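Local coordinates for hypothetical protein (Pseudomonas aeruginosa, PDB 2H9F), which probably isomerises methylaconitate, a reaction linked to propionate breakdown through the methylcitrate cycle, at residues A[249-254]-A[268-273]; A[227-232]-A[279-284]; A[28-33]-A[42-47]. All blocks are in the same frame, centred on the assembly; numbering follows the deposited sequence.

Interaction 1 (A[249-254]-A[268-273])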
loop_
_atom_site.group_PDB
_atom_site.type_symbol
_atom_site.label_atom_id
_atom_site.label_comp_id
_atom_site.label_asym_id
_atom_site.label_seq_id
_atom_site.Cartn_x
_atom_site.Cartn_y
_atom_site.Cartn_z
ATOM N N ARG A 249 -0.746 -28.324 -25.474
ATOM C CA ARG A 249 -1.955 -28.797 -26.130
ATOM C C ARG A 249 -3.091 -27.782 -26.019
ATOM O O ARG A 249 -3.831 -27.550 -26.979
ATOM C CB ARG A 249 -2.377 -30.130 -25.493
ATOM C CG ARG A 249 -3.415 -30.910 -26.260
ATOM C CD ARG A 249 -3.631 -32.296 -25.637
ATOM N NE ARG A 249 -4.745 -33.009 -26.280
ATOM C CZ ARG A 249 -6.005 -33.033 -25.840
ATOM N NH1 ARG A 249 -6.364 -32.380 -24.743
ATOM N NH2 ARG A 249 -6.922 -33.718 -26.510
ATOM N N PHE A 250 -3.248 -27.193 -24.841
ATOM C CA PHE A 250 -4.284 -26.173 -24.645
ATOM C C PHE A 250 -4.017 -24.962 -25.527
ATOM O O PHE A 250 -4.943 -24.369 -26.101
ATOM C CB PHE A 250 -4.341 -25.729 -23.172
ATOM C CG PHE A 250 -5.221 -26.554 -22.332
ATOM C CD1 PHE A 250 -6.588 -26.579 -22.553
ATOM C CD2 PHE A 250 -4.703 -27.294 -21.263
ATOM C CE1 PHE A 250 -7.426 -27.375 -21.732
ATOM C CE2 PHE A 250 -5.524 -28.068 -20.456
ATOM C CZ PHE A 250 -6.889 -28.110 -20.688
ATOM N N GLU A 251 -2.738 -24.595 -25.635
ATOM C CA GLU A 251 -2.360 -23.443 -26.425
ATOM C C GLU A 251 -2.684 -23.684 -27.889
ATOM O O GLU A 251 -3.004 -22.740 -28.612
ATOM C CB GLU A 251 -0.880 -23.112 -26.245
ATOM C CG GLU A 251 -0.331 -21.970 -27.158
ATOM C CD GLU A 251 -0.915 -20.583 -26.863
ATOM O OE1 GLU A 251 -1.684 -20.462 -25.873
ATOM O OE2 GLU A 251 -0.602 -19.614 -27.644
ATOM N N ARG A 252 -2.606 -24.934 -28.329
ATOM C CA ARG A 252 -2.929 -25.251 -29.717
ATOM C C ARG A 252 -4.407 -25.048 -29.998
ATOM O O ARG A 252 -4.802 -24.558 -31.065
ATOM C CB ARG A 252 -2.458 -26.666 -30.062
ATOM C CG ARG A 252 -1.009 -26.636 -30.511
ATOM C CD ARG A 252 -0.212 -27.773 -29.993
ATOM N NE ARG A 252 -0.326 -28.939 -30.857
ATOM C CZ ARG A 252 0.459 -29.201 -31.899
ATOM N NH1 ARG A 252 1.447 -28.369 -32.259
ATOM N NH2 ARG A 252 0.236 -30.312 -32.595
ATOM N N ILE A 253 -5.216 -25.385 -29.012
ATOM C CA ILE A 253 -6.658 -25.181 -29.111
ATOM C C ILE A 253 -6.953 -23.688 -29.098
ATOM O O ILE A 253 -7.736 -23.182 -29.930
ATOM C CB ILE A 253 -7.431 -25.881 -27.983
ATOM C CG1 ILE A 253 -7.095 -27.386 -27.940
ATOM C CG2 ILE A 253 -8.917 -25.725 -28.224
ATOM C CD1 ILE A 253 -7.694 -28.146 -26.822
ATOM N N ARG A 254 -6.282 -22.974 -28.196
ATOM C CA ARG A 254 -6.470 -21.541 -28.084
ATOM C C ARG A 254 -6.107 -20.871 -29.428
ATOM O O ARG A 254 -6.834 -20.029 -29.916
ATOM C CB ARG A 254 -5.618 -20.969 -26.931
ATOM C CG ARG A 254 -6.039 -19.551 -26.466
ATOM C CD ARG A 254 -5.078 -18.934 -25.428
ATOM N NE ARG A 254 -3.808 -18.542 -26.035
ATOM C CZ ARG A 254 -3.566 -17.400 -26.690
ATOM N NH1 ARG A 254 -4.452 -16.438 -26.798
ATOM N NH2 ARG A 254 -2.379 -17.205 -27.203
ATOM N N GLU A 268 1.564 -18.292 -35.980
ATOM C CA GLU A 268 2.770 -17.726 -35.370
ATOM C C GLU A 268 2.502 -16.358 -34.721
ATOM O O GLU A 268 3.208 -15.932 -33.803
ATOM C CB GLU A 268 3.888 -17.599 -36.425
ATOM C CG GLU A 268 4.384 -18.948 -37.024
ATOM C CD GLU A 268 3.565 -19.439 -38.237
ATOM O OE1 GLU A 268 3.272 -18.625 -39.148
ATOM O OE2 GLU A 268 3.232 -20.648 -38.284
ATOM N N GLU A 269 1.489 -15.672 -35.230
ATOM C CA GLU A 269 0.990 -14.430 -34.649
ATOM C C GLU A 269 0.544 -14.596 -33.182
ATOM O O GLU A 269 0.514 -13.634 -32.409
ATOM C CB GLU A 269 -0.201 -13.986 -35.492
ATOM C CG GLU A 269 -0.549 -12.523 -35.476
ATOM C CD GLU A 269 -1.144 -12.083 -36.812
ATOM O OE1 GLU A 269 -0.433 -12.206 -37.842
ATOM O OE2 GLU A 269 -2.314 -11.622 -36.829
ATOM N N ALA A 270 0.176 -15.822 -32.822
ATOM C CA ALA A 270 -0.308 -16.137 -31.476
ATOM C C ALA A 270 0.825 -16.130 -30.446
ATOM O O ALA A 270 0.594 -15.868 -29.264
ATOM C CB ALA A 270 -1.019 -17.476 -31.476
ATOM N N ALA A 271 2.054 -16.398 -30.887
ATOM C CA ALA A 271 3.217 -16.291 -29.996
ATOM C C ALA A 271 3.262 -14.926 -29.295
ATOM O O ALA A 271 3.671 -14.829 -28.138
ATOM C CB ALA A 271 4.546 -16.547 -30.765
ATOM N N THR A 272 2.834 -13.882 -29.999
ATOM C CA THR A 272 2.909 -12.529 -29.484
ATOM C C THR A 272 1.502 -11.984 -29.229
ATOM O O THR A 272 1.288 -10.783 -29.228
ATOM C CB THR A 272 3.677 -11.638 -30.476
ATOM O OG1 THR A 272 2.894 -11.466 -31.659
ATOM C CG2 THR A 272 5.028 -12.277 -30.849
ATOM N N ARG A 273 0.538 -12.873 -29.028
ATOM C CA ARG A 273 -0.810 -12.477 -28.631
ATOM C C ARG A 273 -1.337 -13.496 -27.640
ATOM O O ARG A 273 -2.168 -14.335 -27.963
ATOM C CB ARG A 273 -1.735 -12.363 -29.840
ATOM C CG ARG A 273 -3.086 -11.699 -29.501
ATOM C CD ARG A 273 -4.255 -12.265 -30.337
ATOM N NE ARG A 273 -5.533 -11.593 -30.055
ATOM C CZ ARG A 273 -5.885 -10.399 -30.541
ATOM N NH1 ARG A 273 -5.071 -9.716 -31.340
ATOM N NH2 ARG A 273 -7.065 -9.875 -30.224
#

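Interaction 2 (A[227-232]-A[279-284])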
loop_
_atom_site.group_PDB
_atom_site.type_symbol
_atom_site.label_atom_id
_atom_site.label_comp_id
_atom_site.label_asym_id
_atom_site.label_seq_id
_atom_site.Cartn_x
_atom_site.Cartn_y
_atom_site.Cartn_z
ATOM N N GLU A 227 -15.104 -33.047 -21.399
ATOM C CA GLU A 227 -15.069 -34.473 -21.727
ATOM C C GLU A 227 -14.390 -34.706 -23.077
ATOM O O GLU A 227 -13.547 -35.588 -23.223
ATOM C CB GLU A 227 -16.472 -35.072 -21.760
ATOM C CG GLU A 227 -16.470 -36.620 -21.825
ATOM C CD GLU A 227 -17.886 -37.246 -21.953
ATOM O OE1 GLU A 227 -18.851 -36.762 -21.289
ATOM O OE2 GLU A 227 -18.023 -38.245 -22.717
ATOM N N GLU A 228 -14.747 -33.889 -24.060
ATOM C CA GLU A 228 -14.252 -34.110 -25.391
ATOM C C GLU A 228 -12.731 -33.944 -25.467
ATOM O O GLU A 228 -12.070 -34.642 -26.219
ATOM C CB GLU A 228 -14.956 -33.198 -26.395
ATOM C CG GLU A 228 -14.808 -33.697 -27.827
ATOM C CD GLU A 228 -15.523 -32.852 -28.866
ATOM O OE1 GLU A 228 -16.247 -31.889 -28.491
ATOM O OE2 GLU A 228 -15.354 -33.184 -30.066
ATOM N N ILE A 229 -12.178 -33.018 -24.709
ATOM C CA ILE A 229 -10.749 -32.759 -24.798
ATOM C C ILE A 229 -9.973 -33.549 -23.760
ATOM O O ILE A 229 -8.783 -33.328 -23.588
ATOM C CB ILE A 229 -10.414 -31.268 -24.650
ATOM C CG1 ILE A 229 -10.796 -30.757 -23.258
ATOM C CG2 ILE A 229 -11.083 -30.460 -25.773
ATOM C CD1 ILE A 229 -10.169 -29.433 -22.945
ATOM N N GLY A 230 -10.664 -34.426 -23.039
ATOM C CA GLY A 230 -10.015 -35.429 -22.222
ATOM C C GLY A 230 -9.941 -35.099 -20.765
ATOM O O GLY A 230 -9.149 -35.689 -20.054
ATOM N N TYR A 231 -10.752 -34.144 -20.338
ATOM C CA TYR A 231 -10.770 -33.690 -18.962
ATOM C C TYR A 231 -12.129 -33.922 -18.323
ATOM O O TYR A 231 -13.143 -34.130 -18.973
ATOM C CB TYR A 231 -10.367 -32.204 -18.849
ATOM C CG TYR A 231 -8.907 -31.977 -19.161
ATOM C CD1 TYR A 231 -8.452 -31.990 -20.470
ATOM C CD2 TYR A 231 -7.969 -31.822 -18.153
ATOM C CE1 TYR A 231 -7.104 -31.812 -20.772
ATOM C CE2 TYR A 231 -6.612 -31.642 -18.447
ATOM C CZ TYR A 231 -6.192 -31.647 -19.759
ATOM O OH TYR A 231 -4.859 -31.491 -20.067
ATOM N N ARG A 232 -12.111 -33.859 -17.011
ATOM C CA ARG A 232 -13.229 -34.188 -16.176
ATOM C C ARG A 232 -13.977 -32.909 -15.849
ATOM O O ARG A 232 -15.179 -32.929 -15.635
ATOM C CB ARG A 232 -12.656 -34.828 -14.928
ATOM C CG ARG A 232 -13.604 -35.059 -13.867
ATOM C CD ARG A 232 -14.422 -36.221 -14.130
ATOM N NE ARG A 232 -14.908 -36.700 -12.838
ATOM C CZ ARG A 232 -15.976 -37.467 -12.693
ATOM N NH1 ARG A 232 -16.648 -37.925 -13.760
ATOM N NH2 ARG A 232 -16.352 -37.778 -11.460
ATOM N N ILE A 279 -9.060 -19.423 -23.111
ATOM C CA ILE A 279 -9.433 -20.789 -23.422
ATOM C C ILE A 279 -9.960 -21.385 -22.131
ATOM O O ILE A 279 -9.321 -21.280 -21.091
ATOM C CB ILE A 279 -8.225 -21.641 -23.984
ATOM C CG1 ILE A 279 -8.565 -23.127 -24.136
ATOM C CG2 ILE A 279 -6.978 -21.537 -23.125
ATOM C CD1 ILE A 279 -9.582 -23.416 -25.214
ATOM N N ALA A 280 -11.154 -21.969 -22.187
ATOM C CA ALA A 280 -11.746 -22.561 -20.978
ATOM C C ALA A 280 -12.514 -23.802 -21.380
ATOM O O ALA A 280 -12.973 -23.931 -22.513
ATOM C CB ALA A 280 -12.684 -21.567 -20.307
ATOM N N PHE A 281 -12.651 -24.719 -20.433
ATOM C CA PHE A 281 -13.402 -25.903 -20.667
ATOM C C PHE A 281 -14.452 -26.018 -19.591
ATOM O O PHE A 281 -14.205 -25.650 -18.441
ATOM C CB PHE A 281 -12.535 -27.177 -20.749
ATOM C CG PHE A 281 -11.548 -27.371 -19.621
ATOM C CD1 PHE A 281 -10.362 -26.662 -19.581
ATOM C CD2 PHE A 281 -11.761 -28.362 -18.636
ATOM C CE1 PHE A 281 -9.421 -26.895 -18.558
ATOM C CE2 PHE A 281 -10.841 -28.580 -17.609
ATOM C CZ PHE A 281 -9.682 -27.865 -17.566
ATOM N N VAL A 282 -15.601 -26.543 -20.014
ATOM C CA VAL A 282 -16.817 -26.624 -19.208
ATOM C C VAL A 282 -17.322 -28.056 -19.063
ATOM O O VAL A 282 -17.037 -28.938 -19.889
ATOM C CB VAL A 282 -17.949 -25.737 -19.834
ATOM C CG1 VAL A 282 -17.469 -24.310 -19.967
ATOM C CG2 VAL A 282 -18.437 -26.284 -21.167
ATOM N N ALA A 283 -18.117 -28.267 -18.023
ATOM C CA ALA A 283 -18.704 -29.552 -17.768
ATOM C C ALA A 283 -19.968 -29.394 -16.921
ATOM O O ALA A 283 -20.145 -28.424 -16.185
ATOM C CB ALA A 283 -17.713 -30.470 -17.057
ATOM N N PRO A 284 -20.865 -30.364 -17.023
ATOM C CA PRO A 284 -21.967 -30.384 -16.074
ATOM C C PRO A 284 -21.426 -30.545 -14.675
ATOM O O PRO A 284 -20.302 -30.995 -14.504
ATOM C CB PRO A 284 -22.772 -31.605 -16.459
ATOM C CG PRO A 284 -22.118 -32.201 -17.649
ATOM C CD PRO A 284 -20.885 -31.476 -17.988
HETATM O O HOH W 1 -17.625 -32.001 -20.340
#

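Interaction 3 (A[28-33]-A[42-47])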
loop_
_atom_site.group_PDB
_atom_site.type_symbol
_atom_site.label_atom_id
_atom_site.label_comp_id
_atom_site.label_asym_id
_atom_site.label_seq_id
_atom_site.Cartn_x
_atom_site.Cartn_y
_atom_site.Cartn_z
ATOM N N GLU A 28 -20.407 18.523 -4.162
ATOM C CA GLU A 28 -20.641 19.727 -3.362
ATOM C C GLU A 28 -19.635 19.931 -2.227
ATOM O O GLU A 28 -19.477 21.046 -1.747
ATOM C CB GLU A 28 -22.064 19.686 -2.765
ATOM C CG GLU A 28 -22.261 18.608 -1.657
ATOM C CD GLU A 28 -23.754 18.311 -1.310
ATOM O OE1 GLU A 28 -24.358 19.247 -0.721
ATOM O OE2 GLU A 28 -24.283 17.161 -1.611
ATOM N N ASP A 29 -18.978 18.861 -1.773
ATOM C CA ASP A 29 -17.955 18.964 -0.722
ATOM C C ASP A 29 -16.580 19.403 -1.220
ATOM O O ASP A 29 -15.679 19.695 -0.412
ATOM C CB ASP A 29 -17.796 17.636 -0.009
ATOM C CG ASP A 29 -19.011 17.251 0.799
ATOM O OD1 ASP A 29 -19.808 18.175 1.153
ATOM O OD2 ASP A 29 -19.160 16.016 1.090
ATOM N N LEU A 30 -16.402 19.471 -2.536
ATOM C CA LEU A 30 -15.094 19.792 -3.088
ATOM C C LEU A 30 -14.904 21.281 -3.044
ATOM O O LEU A 30 -15.860 22.039 -3.212
ATOM C CB LEU A 30 -14.953 19.324 -4.545
ATOM C CG LEU A 30 -14.907 17.806 -4.776
ATOM C CD1 LEU A 30 -14.864 17.457 -6.280
ATOM C CD2 LEU A 30 -13.758 17.131 -4.037
ATOM N N PRO A 31 -13.650 21.719 -2.940
ATOM C CA PRO A 31 -13.379 23.135 -3.185
ATOM C C PRO A 31 -13.962 23.645 -4.478
ATOM O O PRO A 31 -14.078 22.926 -5.456
ATOM C CB PRO A 31 -11.862 23.195 -3.232
ATOM C CG PRO A 31 -11.414 22.051 -2.428
ATOM C CD PRO A 31 -12.419 20.977 -2.684
ATOM N N GLU A 32 -14.339 24.911 -4.480
ATOM C CA GLU A 32 -15.089 25.426 -5.581
ATOM C C GLU A 32 -14.343 25.204 -6.883
ATOM O O GLU A 32 -14.944 24.847 -7.882
ATOM C CB GLU A 32 -15.372 26.906 -5.384
ATOM C CG GLU A 32 -16.353 27.478 -6.411
ATOM C CD GLU A 32 -16.525 29.016 -6.309
ATOM O OE1 GLU A 32 -16.133 29.634 -5.282
ATOM O OE2 GLU A 32 -17.071 29.592 -7.273
ATOM N N SER A 33 -13.039 25.411 -6.881
ATOM C CA SER A 33 -12.257 25.221 -8.102
ATOM C C SER A 33 -12.267 23.787 -8.619
ATOM O O SER A 33 -12.046 23.551 -9.794
ATOM C CB SER A 33 -10.820 25.688 -7.902
ATOM O OG SER A 33 -10.172 24.903 -6.952
ATOM N N ASP A 42 -7.585 17.724 -10.751
ATOM C CA ASP A 42 -6.556 16.707 -11.019
ATOM C C ASP A 42 -5.462 16.854 -9.975
ATOM O O ASP A 42 -5.118 15.872 -9.296
ATOM C CB ASP A 42 -6.036 16.905 -12.477
ATOM C CG ASP A 42 -6.976 16.292 -13.537
ATOM O OD1 ASP A 42 -8.122 15.935 -13.200
ATOM O OD2 ASP A 42 -6.551 16.195 -14.715
ATOM N N ARG A 43 -4.985 18.090 -9.766
ATOM C CA ARG A 43 -3.963 18.407 -8.738
ATOM C C ARG A 43 -4.431 17.994 -7.349
ATOM O O ARG A 43 -3.668 17.378 -6.538
ATOM C CB ARG A 43 -3.670 19.926 -8.729
ATOM C CG ARG A 43 -3.146 20.514 -10.022
ATOM C CD ARG A 43 -2.544 21.939 -9.865
ATOM N NE ARG A 43 -3.533 23.008 -9.644
ATOM C CZ ARG A 43 -3.877 23.922 -10.555
ATOM N NH1 ARG A 43 -3.329 23.906 -11.759
ATOM N NH2 ARG A 43 -4.785 24.845 -10.286
ATOM N N LEU A 44 -5.696 18.317 -7.050
ATOM C CA LEU A 44 -6.232 17.991 -5.741
ATOM C C LEU A 44 -6.115 16.488 -5.491
ATOM O O LEU A 44 -5.589 16.058 -4.466
ATOM C CB LEU A 44 -7.685 18.453 -5.562
ATOM C CG LEU A 44 -8.315 17.950 -4.236
ATOM C CD1 LEU A 44 -7.627 18.560 -3.045
ATOM C CD2 LEU A 44 -9.839 18.214 -4.186
ATOM N N PHE A 45 -6.580 15.697 -6.454
ATOM C CA PHE A 45 -6.613 14.257 -6.301
ATOM C C PHE A 45 -5.225 13.606 -6.300
ATOM O O PHE A 45 -4.946 12.676 -5.532
ATOM C CB PHE A 45 -7.531 13.672 -7.362
ATOM C CG PHE A 45 -9.000 13.974 -7.131
ATOM C CD1 PHE A 45 -9.445 14.533 -5.946
ATOM C CD2 PHE A 45 -9.937 13.594 -8.058
ATOM C CE1 PHE A 45 -10.760 14.800 -5.746
ATOM C CE2 PHE A 45 -11.261 13.810 -7.829
ATOM C CZ PHE A 45 -11.675 14.455 -6.695
HETATM N N MSE A 46 -4.341 14.136 -7.128
HETATM C CA MSE A 46 -2.908 13.773 -7.062
HETATM C C MSE A 46 -2.439 13.955 -5.628
HETATM O O MSE A 46 -1.900 13.017 -4.936
HETATM C CB MSE A 46 -2.087 14.673 -8.070
HETATM C CG MSE A 46 -2.164 14.245 -9.462
HETATM SE SE MSE A 46 -1.111 15.530 -10.416
HETATM C CE MSE A 46 -2.144 15.904 -12.090
ATOM N N ARG A 47 -2.790 15.082 -5.036
ATOM C CA ARG A 47 -2.233 15.396 -3.719
ATOM C C ARG A 47 -2.896 14.548 -2.620
ATOM O O ARG A 47 -2.223 14.079 -1.668
ATOM C CB ARG A 47 -2.310 16.919 -3.478
ATOM C CG ARG A 47 -1.437 17.438 -2.323
ATOM C CD ARG A 47 0.092 17.523 -2.611
ATOM N NE ARG A 47 0.706 17.187 -1.338
ATOM C CZ ARG A 47 1.481 17.944 -0.562
ATOM N NH1 ARG A 47 1.957 19.149 -0.906
ATOM N NH2 ARG A 47 1.840 17.406 0.601
#

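Interaction 1 (A[249-254]-A[268-273])
Arg254 reaches from helix 244-260 across to the turn at 268-273 and presents the edge of its guanidinium to the backbone carbonyl of Arg273. The stronger bond runs from Arg254 NH2 to Arg273 O at 3.0 Å, with an N-H...O angle of 155°. The oxygen lies in the guanidinium plane, while the donor stands tilted from the plane of the carbonyl. Arg254 NH1 adds a weak bond to the same oxygen at 3.3 Å, which places Arg273 O in the fork between the two terminal nitrogens. Ala270 O lies at this edge too, 3.9 Å from Arg254 NH2, but its bonding partners are others: Arg273 N, at 3.0 Å, closes the turn on it, and Gln274 NE2 supplies a second donor.

The guanidinium is steadied by Glu251, gripped side-on in a two-pronged salt bridge. Arg254 NE meets Glu251 OE1 at 2.9 Å in an almost straight bond of 176°, and Arg254 NH2 meets the syn lone pair of Glu251 OE2 at 3.0 Å. A bend in the arginine chain at chi3 (72°) turns the group back beside the glutamate, three residues earlier on the helix. Glu251 OE2 also accepts from Gln274 NE2, and Arg254 NH1 donates to Pro277 O. All three guanidinium nitrogens therefore have acceptors, which fixes the rotation of the group, and the carboxylate probably balances the charge of this buried arginine.

In the fold, the contact ties helix 244-260 to the loop that leads from it to strand 278-283. The same helix rests Ile253 and Arg254 on Ile279 of that strand, and Ile253 also packs on Leu202 and Val204 of strand 200-204.

Interaction 2 (A[227-232]-A[279-284])
Ile229, Tyr231 and Phe281 make up the apolar part of the contact between the loop at 227-232 and strand 278-283. Ile229 drives CD1 against the root of the phenylalanine, 3.9 Å from Phe281 CB, and the two side chains cross at about a right angle. Tyr231 comes in by its CB, which lies 3.9 Å from Phe281 CE2. Phe281 CG sits between its own backbone N and carbonyl carbon (chi1 50°), and this setting lifts the ring off the strand to where both loop side chains meet it.

The aromatic component is an oblique pair, with the ring centroids of Tyr231 and Phe281 5.3 Å apart and the planes inclined at 44°. Phe250 of helix 244-260 meets both rings and extends the pair into a three-ring cluster.

Farther along the strand a methyl meets a peptide oxygen, Ala283 CB lying 3.8 Å from Arg232 O.

Polar links are few. One water accepts from Glu227 N at 2.9 Å and donates to Val282 O at 3.2 Å, bridging the start of the loop to the strand. Within the loop, Gly230 N bonds to Glu227 O and closes a type I turn. The tyrosine hydroxyl turns to helix 244-260, where Tyr231 OH is bonded to Gln246 OE1, and Arg249 NH1 of the same helix donates to Ile229 O.

With direct contact made mostly by apolar side chains and a single water as the polar bridge, the loop is probably held to the strand mainly by hydrophobic packing, while its polar groups are held in part by helix 244-260.

Interaction 3 (A[28-33]-A[42-47])
The Phe45 ring turns its edge to Leu30: Leu30 CD2 lies near the ring plane, 4.2 Å from Phe45 CE1, and the two side chains cross at about a right angle. The ring also meets that of Phe25, their planes about 20° apart, and packs on Trp101 and on Cys72 and Ile74 of strand 71-77.

Beside the ring, Leu30 touches a second helix residue with the same methyl, Leu30 CD2 lying 4.1 Å from Leu44 CD2. One leucine branch thus fills the angle between two consecutive helix side chains. Leu44 swings out with CG anti to its backbone N (chi1 173°), and its CD2 reaches Pro31 as well, tip to tip, 4.1 Å from Pro31 CD. These contacts are wholly apolar, and three of the four residues are buried.

Outside the seam, Leu30 O accepts from Arg35 NE, and Asp42 OD1 from Trp101 NE1.

Leu44 and Pro31 both rest on Ile10 of strand 7-17, and Leu30 shares Ile74 with Phe45. The arrangement is that of a helix and the loop leading into it laid together over strands 7-17 and 71-77, about 27 Å from the centre of the chain, and is consistent with the diaminopimelate-epimerase-like fold of the PrpF family.

In the fold
Interactions 1 and 2 belong to one neighbourhood, their centres 18 Å apart. The helix of interaction 1 packs against both segments of interaction 2, joined through Phe250 and Arg249, and the loop of interaction 1 leads into the strand of interaction 2. Interaction 3 stands apart, with its centre 47 Å and 51 Å from those of interactions 1 and 2, and on the opposite side of the chain's centre from interaction 2. The chemistry varies with place. Interaction 1, only partly buried, relies on one arginine and the carbonyl of Arg273; interaction 2 is buried and largely aromatic, with one bridging water; interaction 3 is buried and purely apolar.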